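Local coordinates for protein alginate lyase (Aplysia kurodai, PDB 5GMT) that probably cleaves alginate, with polymannuronate as its preferred substrate, as a eukaryotic member of polysaccharide lyase family 14, at residues R166-A171 and Q177-G182. Sequence-based numbering, arbitrary orientation.
Sequences RDDVIA and QSLGRG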
loop_
_atom_site.group_PDB
_atom_site.type_symbol
_atom_site.label_atom_id
_atom_site.label_comp_id
_atom_site.label_asym_id
_atom_site.label_seq_id
_atom_site.Cartn_x
_atom_site.Cartn_y
_atom_site.Cartn_z
ATOM N N ARG A 166 20.583 5.728 7.036
ATOM C CA ARG A 166 19.657 5.747 8.162
ATOM C C ARG A 166 19.416 4.344 8.684
ATOM O O ARG A 166 19.349 3.386 7.911
ATOM C CB ARG A 166 18.327 6.390 7.760
ATOM C CG ARG A 166 18.397 7.906 7.679
ATOM C CD ARG A 166 17.195 8.517 6.969
ATOM N NE ARG A 166 15.930 8.071 7.545
ATOM C CZ ARG A 166 14.781 8.724 7.428
ATOM N NH1 ARG A 166 14.726 9.879 6.767
ATOM N NH2 ARG A 166 13.685 8.225 7.982
ATOM N N ASP A 167 19.291 4.229 10.000
ATOM C CA ASP A 167 19.032 2.940 10.626
ATOM C C ASP A 167 17.692 2.340 10.157
ATOM O O ASP A 167 17.537 1.115 10.105
ATOM C CB ASP A 167 19.057 3.087 12.149
ATOM C CG ASP A 167 19.285 1.771 12.861
ATOM O OD1 ASP A 167 19.935 0.879 12.271
ATOM O OD2 ASP A 167 18.828 1.632 14.017
ATOM N N ASP A 168 16.739 3.194 9.795
ATOM C CA ASP A 168 15.420 2.699 9.394
ATOM C C ASP A 168 15.295 2.544 7.882
ATOM O O ASP A 168 14.202 2.325 7.376
ATOM C CB ASP A 168 14.309 3.616 9.928
ATOM C CG ASP A 168 14.351 5.018 9.326
ATOM O OD1 ASP A 168 15.428 5.436 8.864
ATOM O OD2 ASP A 168 13.297 5.701 9.320
ATOM N N VAL A 169 16.418 2.633 7.162
ATOM C CA VAL A 169 16.389 2.590 5.696
ATOM C C VAL A 169 17.221 1.453 5.125
ATOM O O VAL A 169 18.385 1.283 5.476
ATOM C CB VAL A 169 16.897 3.920 5.067
ATOM C CG1 VAL A 169 17.202 3.738 3.570
ATOM C CG2 VAL A 169 15.888 5.033 5.272
ATOM N N ILE A 170 16.594 0.662 4.265
ATOM C CA ILE A 170 17.306 -0.252 3.392
ATOM C C ILE A 170 17.046 0.235 1.971
ATOM O O ILE A 170 15.974 0.014 1.402
ATOM C CB ILE A 170 16.852 -1.703 3.585
ATOM C CG1 ILE A 170 17.186 -2.170 5.006
ATOM C CG2 ILE A 170 17.523 -2.617 2.544
ATOM C CD1 ILE A 170 16.538 -3.471 5.394
ATOM N N ALA A 171 18.034 0.934 1.423
ATOM C CA ALA A 171 17.871 1.673 0.178
ATOM C C ALA A 171 17.996 0.783 -1.049
ATOM O O ALA A 171 18.562 -0.313 -0.989
ATOM C CB ALA A 171 18.895 2.814 0.106
ATOM N N GLN A 177 12.311 2.072 -1.809
ATOM C CA GLN A 177 13.099 2.140 -0.585
ATOM C C GLN A 177 12.364 1.389 0.519
ATOM O O GLN A 177 11.155 1.541 0.672
ATOM C CB GLN A 177 13.341 3.598 -0.173
ATOM C CG GLN A 177 13.726 4.505 -1.328
ATOM C CD GLN A 177 14.969 4.008 -2.036
ATOM O OE1 GLN A 177 15.985 3.726 -1.396
ATOM N NE2 GLN A 177 14.884 3.864 -3.349
ATOM N N SER A 178 13.078 0.560 1.272
ATOM C CA SER A 178 12.465 -0.136 2.402
ATOM C C SER A 178 12.659 0.693 3.655
ATOM O O SER A 178 13.791 0.914 4.086
ATOM C CB SER A 178 13.065 -1.534 2.591
ATOM O OG SER A 178 12.744 -2.354 1.485
ATOM N N LEU A 179 11.551 1.158 4.226
ATOM C CA LEU A 179 11.598 1.960 5.451
ATOM C C LEU A 179 10.928 1.229 6.604
ATOM O O LEU A 179 9.773 0.792 6.498
ATOM C CB LEU A 179 10.923 3.316 5.233
ATOM C CG LEU A 179 11.788 4.242 4.369
ATOM C CD1 LEU A 179 10.977 4.729 3.187
ATOM C CD2 LEU A 179 12.295 5.415 5.177
ATOM N N GLY A 180 11.665 1.091 7.699
ATOM C CA GLY A 180 11.121 0.516 8.909
ATOM C C GLY A 180 10.917 -0.984 8.875
ATOM O O GLY A 180 10.088 -1.499 9.617
ATOM N N ARG A 181 11.659 -1.689 8.027
ATOM C CA ARG A 181 11.465 -3.131 7.894
ATOM C C ARG A 181 11.666 -3.822 9.233
ATOM O O ARG A 181 12.679 -3.619 9.909
ATOM C CB ARG A 181 12.405 -3.726 6.843
ATOM C CG ARG A 181 12.118 -5.197 6.518
ATOM C CD ARG A 181 13.203 -5.797 5.625
ATOM N NE ARG A 181 13.271 -5.151 4.314
ATOM C CZ ARG A 181 14.171 -5.460 3.384
ATOM N NH1 ARG A 181 15.079 -6.398 3.633
ATOM N NH2 ARG A 181 14.179 -4.830 2.219
ATOM N N GLY A 182 10.672 -4.611 9.626
ATOM C CA GLY A 182 10.741 -5.375 10.859
ATOM C C GLY A 182 10.219 -4.656 12.084
ATOM O O GLY A 182 10.115 -5.261 13.157
#
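I170 and S178 face each other as the antiparallel hydrogen-bonded pair of a short beta hairpin: I170 N gives a nearly straight bond (175°) to S178 O, 2.8 Å away, and S178 N returns one to I170 O at 2.9 Å. G180 N closes the ladder on D168 O (2.8 Å).

From CB outward, I170 meets S178 and then R181: CB rests 3.9 Å from S178 CB; CG2, anti to the backbone N, comes to 4.0 Å from R181 NH2, while CG1 carries CD1 over the centre of the R181 guanidinium, 3.7 Å from CZ. R181 lies across I170, and a bend at chi3 (-63°) turns one guanidinium face against the methyl. At its edge, NH2 donates to S178 OG (3.0 Å), nearly in plane, and E150 takes both R181 NE and the serine hydroxyl. An alanine in place of R181 would probably uncover the I170 methyl, deprive S178 OG of the NH2 donor and cost E150 this salt bridge.

V169 and L179, the non-hydrogen-bonded pair, run alongside each other on one face of the sheet, touching at CG2 and CD2. R166 holds D168 through NE and NH2, each carboxylate oxygen using its syn lone pair; Y224 also bonds D168 OD2. This salt bridge lies within the type I turn R166-V169, which V169 N closes by bonding R166 O.

Strand 169-170 forms one edge of its antiparallel sheet; strand 177-179 joins it to strand 149-154. L179 packs between two sheets, on L151 and A153 of its own and Y224 and A226 of the other, consistent with the clan's concanavalin-like jelly roll.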